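Local coordinates for protein alkyl hydroperoxide reductase AhpD (Deinococcus radiodurans R1, PDB 6K40) that probably acts as an AhpD-like peroxidase, reducing peroxides in the antioxidant defence of this stress-resistant bacterium, at residues A77-L82 with V168-M173; P153-G158 with E162-A167. All coordinates share one frame; numbering follows the deposited sequence.

Contact 1: residues A77-L82 with V168-M173; sequences AERELL and VQVIAM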
loop_
_atom_site.group_PDB
_atom_site.type_symbol
_atom_site.label_atom_id
_atom_site.label_comp_id
_atom_site.label_asym_id
_atom_site.label_seq_id
_atom_site.Cartn_x
_atom_site.Cartn_y
_atom_site.Cartn_z
ATOM N N ALA A 77 -11.012 15.202 3.706
ATOM C CA ALA A 77 -9.918 14.765 2.841
ATOM C C ALA A 77 -8.589 14.770 3.587
ATOM O O ALA A 77 -7.786 13.843 3.442
ATOM C CB ALA A 77 -9.840 15.650 1.595
ATOM N N GLU A 78 -8.344 15.802 4.400
ATOM C CA GLU A 78 -7.101 15.867 5.164
ATOM C C GLU A 78 -7.033 14.755 6.204
ATOM O O GLU A 78 -5.978 14.131 6.395
ATOM C CB GLU A 78 -6.976 17.236 5.835
ATOM C CG GLU A 78 -6.287 18.287 4.984
ATOM C CD GLU A 78 -6.755 19.701 5.299
ATOM O OE1 GLU A 78 -7.773 19.851 6.012
ATOM O OE2 GLU A 78 -6.103 20.660 4.829
ATOM N N ARG A 79 -8.152 14.489 6.883
ATOM C CA ARG A 79 -8.169 13.422 7.877
ATOM C C ARG A 79 -7.914 12.070 7.228
ATOM O O ARG A 79 -7.171 11.244 7.771
ATOM C CB ARG A 79 -9.510 13.402 8.609
ATOM C CG ARG A 79 -9.740 14.538 9.575
ATOM C CD ARG A 79 -11.166 15.009 9.442
ATOM N NE ARG A 79 -11.783 15.282 10.728
ATOM C CZ ARG A 79 -13.060 15.607 10.881
ATOM N NH1 ARG A 79 -13.858 15.696 9.824
ATOM N NH2 ARG A 79 -13.542 15.840 12.094
ATOM N N GLU A 80 -8.509 11.831 6.056
ATOM C CA GLU A 80 -8.281 10.562 5.374
ATOM C C GLU A 80 -6.869 10.471 4.815
ATOM O O GLU A 80 -6.306 9.376 4.748
ATOM C CB GLU A 80 -9.312 10.361 4.260
ATOM C CG GLU A 80 -10.762 10.313 4.743
ATOM C CD GLU A 80 -11.016 9.250 5.806
ATOM O OE1 GLU A 80 -10.272 8.244 5.850
ATOM O OE2 GLU A 80 -11.977 9.415 6.591
ATOM N N LEU A 81 -6.271 11.602 4.436
ATOM C CA LEU A 81 -4.870 11.594 4.030
ATOM C C LEU A 81 -3.983 11.131 5.179
ATOM O O LEU A 81 -3.133 10.239 5.015
ATOM C CB LEU A 81 -4.467 12.992 3.555
ATOM C CG LEU A 81 -3.030 13.242 3.103
ATOM C CD1 LEU A 81 -2.781 12.575 1.767
ATOM C CD2 LEU A 81 -2.758 14.736 3.007
ATOM N N LEU A 82 -4.189 11.718 6.360
ATOM C CA LEU A 82 -3.455 11.283 7.545
ATOM C C LEU A 82 -3.697 9.804 7.836
ATOM O O LEU A 82 -2.756 9.045 8.107
ATOM C CB LEU A 82 -3.853 12.144 8.746
ATOM C CG LEU A 82 -3.513 13.633 8.639
ATOM C CD1 LEU A 82 -4.079 14.411 9.820
ATOM C CD2 LEU A 82 -2.008 13.830 8.533
ATOM N N VAL A 168 -3.026 15.998 15.323
ATOM C CA VAL A 168 -2.294 15.133 16.242
ATOM C C VAL A 168 -3.204 14.028 16.760
ATOM O O VAL A 168 -2.813 12.853 16.816
ATOM C CB VAL A 168 -1.694 15.965 17.392
ATOM C CG1 VAL A 168 -1.098 15.058 18.451
ATOM C CG2 VAL A 168 -0.642 16.918 16.863
ATOM N N GLN A 169 -4.436 14.387 17.131
ATOM C CA GLN A 169 -5.400 13.394 17.586
ATOM C C GLN A 169 -5.669 12.348 16.515
ATOM O O GLN A 169 -5.757 11.157 16.817
ATOM C CB GLN A 169 -6.703 14.078 17.989
ATOM C CG GLN A 169 -6.859 14.309 19.475
ATOM C CD GLN A 169 -8.046 15.187 19.787
ATOM O OE1 GLN A 169 -8.887 14.839 20.614
ATOM N NE2 GLN A 169 -8.128 16.333 19.122
ATOM N N VAL A 170 -5.804 12.771 15.259
ATOM C CA VAL A 170 -6.110 11.821 14.190
ATOM C C VAL A 170 -4.941 10.863 13.970
ATOM O O VAL A 170 -5.128 9.644 13.848
ATOM C CB VAL A 170 -6.489 12.572 12.902
ATOM C CG1 VAL A 170 -6.520 11.620 11.712
ATOM C CG2 VAL A 170 -7.836 13.258 13.078
ATOM N N ILE A 171 -3.718 11.398 13.915
ATOM C CA ILE A 171 -2.543 10.547 13.725
ATOM C C ILE A 171 -2.441 9.522 14.850
ATOM O O ILE A 171 -2.242 8.320 14.612
ATOM C CB ILE A 171 -1.267 11.402 13.624
ATOM C CG1 ILE A 171 -1.296 12.256 12.354
ATOM C CG2 ILE A 171 -0.026 10.511 13.654
ATOM C CD1 ILE A 171 -0.434 13.507 12.434
ATOM N N ALA A 172 -2.601 9.977 16.094
ATOM C CA ALA A 172 -2.482 9.062 17.224
ATOM C C ALA A 172 -3.641 8.065 17.260
ATOM O O ALA A 172 -3.454 6.886 17.598
ATOM C CB ALA A 172 -2.389 9.870 18.518
ATOM N N MET A 173 -4.841 8.506 16.877
ATOM C CA MET A 173 -5.998 7.620 16.868
ATOM C C MET A 173 -5.854 6.530 15.821
ATOM O O MET A 173 -6.308 5.399 16.030
ATOM C CB MET A 173 -7.265 8.442 16.618
ATOM C CG MET A 173 -8.546 7.644 16.398
ATOM S SD MET A 173 -8.913 6.417 17.669
ATOM C CE MET A 173 -8.696 7.366 19.166
#
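Arg-79 makes the first touch of helix 76-90 on helix 161-184, and it does so with its aliphatic part. Its CG lies 4.2 Å from CG2 of Val-170, and the two side chains cross at about a right angle. The backbone takes part as well: Arg-79 O is 4.0 Å from Val-170 CG1. Beyond CG the arginine chain bends at chi2 and chi3. Its guanidinium group finds its main partner elsewhere, with NH2 hydrogen-bonded to the carbonyl of Lys-70.

Leu-82, one turn further on, points toward the partner helix. Its CB sits 4.0 Å from Val-170 CG1, and its CD1 is 4.2 Å from the same methyl. The other branch, CD2, reaches CG1 of Ile-171 at 4.2 Å. Val-170 therefore fits between Arg-79 and Leu-82, one methyl for each side chain. With CG1 anti to the backbone N (chi1 168°), it turns CG1 to the leucine and CG2 to the arginine. Met-132 of helix 127-141 packs on Leu-82, while Ala-136 and Leu-139 of that helix pack on Ile-171. Leu-67 of helix 54-69 covers Val-170.

The two short helical segments run in roughly the same direction, with a crossing angle of -37° and axes 9.7 Å apart. No hydrogen bond joins them. All four touching residues are buried in the all-helical body of this AhpD-like protein. The chemistry implies van der Waals contact, mostly among the branched Leu-82, Val-170 and Ile-171, with the arginine stem and carbonyl oxygen added and its polar end hydrogen-bonded outside the pair.

Contact 2: residues P153-G158 with E162-A167; sequences PLRAAG and EAILEA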
loop_
_atom_site.group_PDB
_atom_site.type_symbol
_atom_site.label_atom_id
_atom_site.label_comp_id
_atom_site.label_asym_id
_atom_site.label_seq_id
_atom_site.Cartn_x
_atom_site.Cartn_y
_atom_site.Cartn_z
ATOM N N PRO A 153 6.392 23.715 10.304
ATOM C CA PRO A 153 5.789 23.579 8.964
ATOM C C PRO A 153 4.271 23.614 8.986
ATOM O O PRO A 153 3.654 24.253 8.123
ATOM C CB PRO A 153 6.322 22.223 8.479
ATOM C CG PRO A 153 7.562 21.994 9.278
ATOM C CD PRO A 153 7.259 22.565 10.622
ATOM N N LEU A 154 3.652 22.950 9.967
ATOM C CA LEU A 154 2.197 22.953 10.072
ATOM C C LEU A 154 1.660 24.373 10.192
ATOM O O LEU A 154 0.680 24.735 9.528
ATOM C CB LEU A 154 1.757 22.103 11.264
ATOM C CG LEU A 154 2.198 20.636 11.251
ATOM C CD1 LEU A 154 1.682 19.898 12.483
ATOM C CD2 LEU A 154 1.744 19.935 9.975
ATOM N N ARG A 155 2.287 25.193 11.037
ATOM C CA ARG A 155 1.878 26.588 11.143
ATOM C C ARG A 155 2.183 27.359 9.865
ATOM O O ARG A 155 1.442 28.285 9.514
ATOM C CB ARG A 155 2.556 27.244 12.347
ATOM C CG ARG A 155 2.033 26.738 13.681
ATOM C CD ARG A 155 2.460 27.626 14.838
ATOM N NE ARG A 155 1.742 27.277 16.062
ATOM C CZ ARG A 155 2.306 26.723 17.131
ATOM N NH1 ARG A 155 3.602 26.453 17.134
ATOM N NH2 ARG A 155 1.569 26.438 18.196
ATOM N N ALA A 156 3.242 26.984 9.141
ATOM C CA ALA A 156 3.530 27.660 7.880
ATOM C C ALA A 156 2.473 27.344 6.833
ATOM O O ALA A 156 2.267 28.132 5.902
ATOM C CB ALA A 156 4.919 27.273 7.373
ATOM N N ALA A 157 1.810 26.200 6.961
ATOM C CA ALA A 157 0.730 25.803 6.069
ATOM C C ALA A 157 -0.622 26.372 6.478
ATOM O O ALA A 157 -1.634 26.028 5.861
ATOM C CB ALA A 157 0.649 24.276 6.000
ATOM N N GLY A 158 -0.670 27.219 7.502
ATOM C CA GLY A 158 -1.911 27.857 7.895
ATOM C C GLY A 158 -2.784 27.086 8.859
ATOM O O GLY A 158 -3.975 27.393 8.967
ATOM N N GLU A 162 -6.070 24.739 17.001
ATOM C CA GLU A 162 -7.151 23.761 17.060
ATOM C C GLU A 162 -6.997 22.706 15.969
ATOM O O GLU A 162 -7.176 21.507 16.219
ATOM C CB GLU A 162 -8.500 24.474 16.952
ATOM C CG GLU A 162 -8.881 25.279 18.196
ATOM C CD GLU A 162 -8.205 26.643 18.260
ATOM O OE1 GLU A 162 -7.668 27.098 17.226
ATOM O OE2 GLU A 162 -8.209 27.263 19.345
ATOM N N ALA A 163 -6.654 23.134 14.751
ATOM C CA ALA A 163 -6.432 22.182 13.669
ATOM C C ALA A 163 -5.215 21.307 13.944
ATOM O O ALA A 163 -5.202 20.123 13.591
ATOM C CB ALA A 163 -6.275 22.921 12.341
ATOM N N ILE A 164 -4.181 21.869 14.574
ATOM C CA ILE A 164 -3.003 21.074 14.909
ATOM C C ILE A 164 -3.350 20.016 15.950
ATOM O O ILE A 164 -2.929 18.858 15.843
ATOM C CB ILE A 164 -1.863 21.993 15.383
ATOM C CG1 ILE A 164 -1.299 22.790 14.203
ATOM C CG2 ILE A 164 -0.770 21.183 16.064
ATOM C CD1 ILE A 164 -0.221 23.785 14.589
ATOM N N LEU A 165 -4.120 20.396 16.973
ATOM C CA LEU A 165 -4.574 19.428 17.965
ATOM C C LEU A 165 -5.413 18.335 17.315
ATOM O O LEU A 165 -5.255 17.149 17.629
ATOM C CB LEU A 165 -5.362 20.140 19.065
ATOM C CG LEU A 165 -6.084 19.296 20.118
ATOM C CD1 LEU A 165 -5.143 18.282 20.751
ATOM C CD2 LEU A 165 -6.708 20.190 21.183
ATOM N N GLU A 166 -6.295 18.716 16.384
ATOM C CA GLU A 166 -7.112 17.726 15.689
ATOM C C GLU A 166 -6.250 16.773 14.866
ATOM O O GLU A 166 -6.487 15.561 14.861
ATOM C CB GLU A 166 -8.134 18.430 14.798
ATOM C CG GLU A 166 -9.166 17.502 14.170
ATOM C CD GLU A 166 -10.373 18.250 13.624
ATOM O OE1 GLU A 166 -10.704 18.065 12.432
ATOM O OE2 GLU A 166 -10.991 19.025 14.388
ATOM N N ALA A 167 -5.244 17.303 14.165
ATOM C CA ALA A 167 -4.381 16.458 13.345
ATOM C C ALA A 167 -3.564 15.502 14.206
ATOM O O ALA A 167 -3.402 14.325 13.857
ATOM C CB ALA A 167 -3.461 17.322 12.486
#
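Helix 151-156 and helix 161-184 follow each other through a short loop, and Ile-164 bridges the two helices with its CD1. This methyl lies 3.8 Å from CG of Arg-155 and 4.2 Å from CB of Leu-154, so it meets both residues close to their backbone. Ile-164 holds CG1 anti to its carbonyl carbon (chi1 -71°), and the chain continues extended to CD1 (chi2 177°). That shape carries the methyl across to the neighbouring helix. The Arg-155 side chain crosses the isoleucine at about a right angle and is extended from CG to NE. CD1 of Ile-164 also lies over one face of its guanidinium group. The charge has its own partner at the start of the second helix, since NH2 forms a salt bridge with OD1 of Asp-161.

Leu-154 points toward the second helix and is buried, with Met-132 and Tyr-135 of helix 127-141 packing on it. Leu-159, in the loop, touches Ile-164.

Ala-157 N makes a regular helical bond to Pro-153 O at 2.9 Å. Past the end of the helix, Gly-158 is the first residue to leave helical backbone angles, with phi 87°. Gly-158 N bonds back into the last turn, to Arg-155 O at 3.1 Å. Glycine, having no side chain, suits these angles. The arrangement is a Schellman motif, here ending the first of two consecutive helices joined by a short loop.

How the contacts relate
Contacts 1 and 2 share helix 161-184, using adjoining segments of it: 162-167 in contact 2 and 168-173 in contact 1. Their centres are 12 Å apart. Contact 1 is long-range, bringing back helix 76-90 from 86 residues earlier. Contact 2 is local and falls between the two halves of contact 1 along the chain. It lies about 18 Å from the chain centre, against 7 Å for contact 1. The two meet directly: Leu-82 CD1 packs on Ala-167 CB at 4.0 Å, and Arg-79 NE makes a long, weak ion pair with Glu-166 OE1. Helix 161-184 thus runs from a peripheral pair of consecutive helices into the core, and helix 127-141 packs against both contacts.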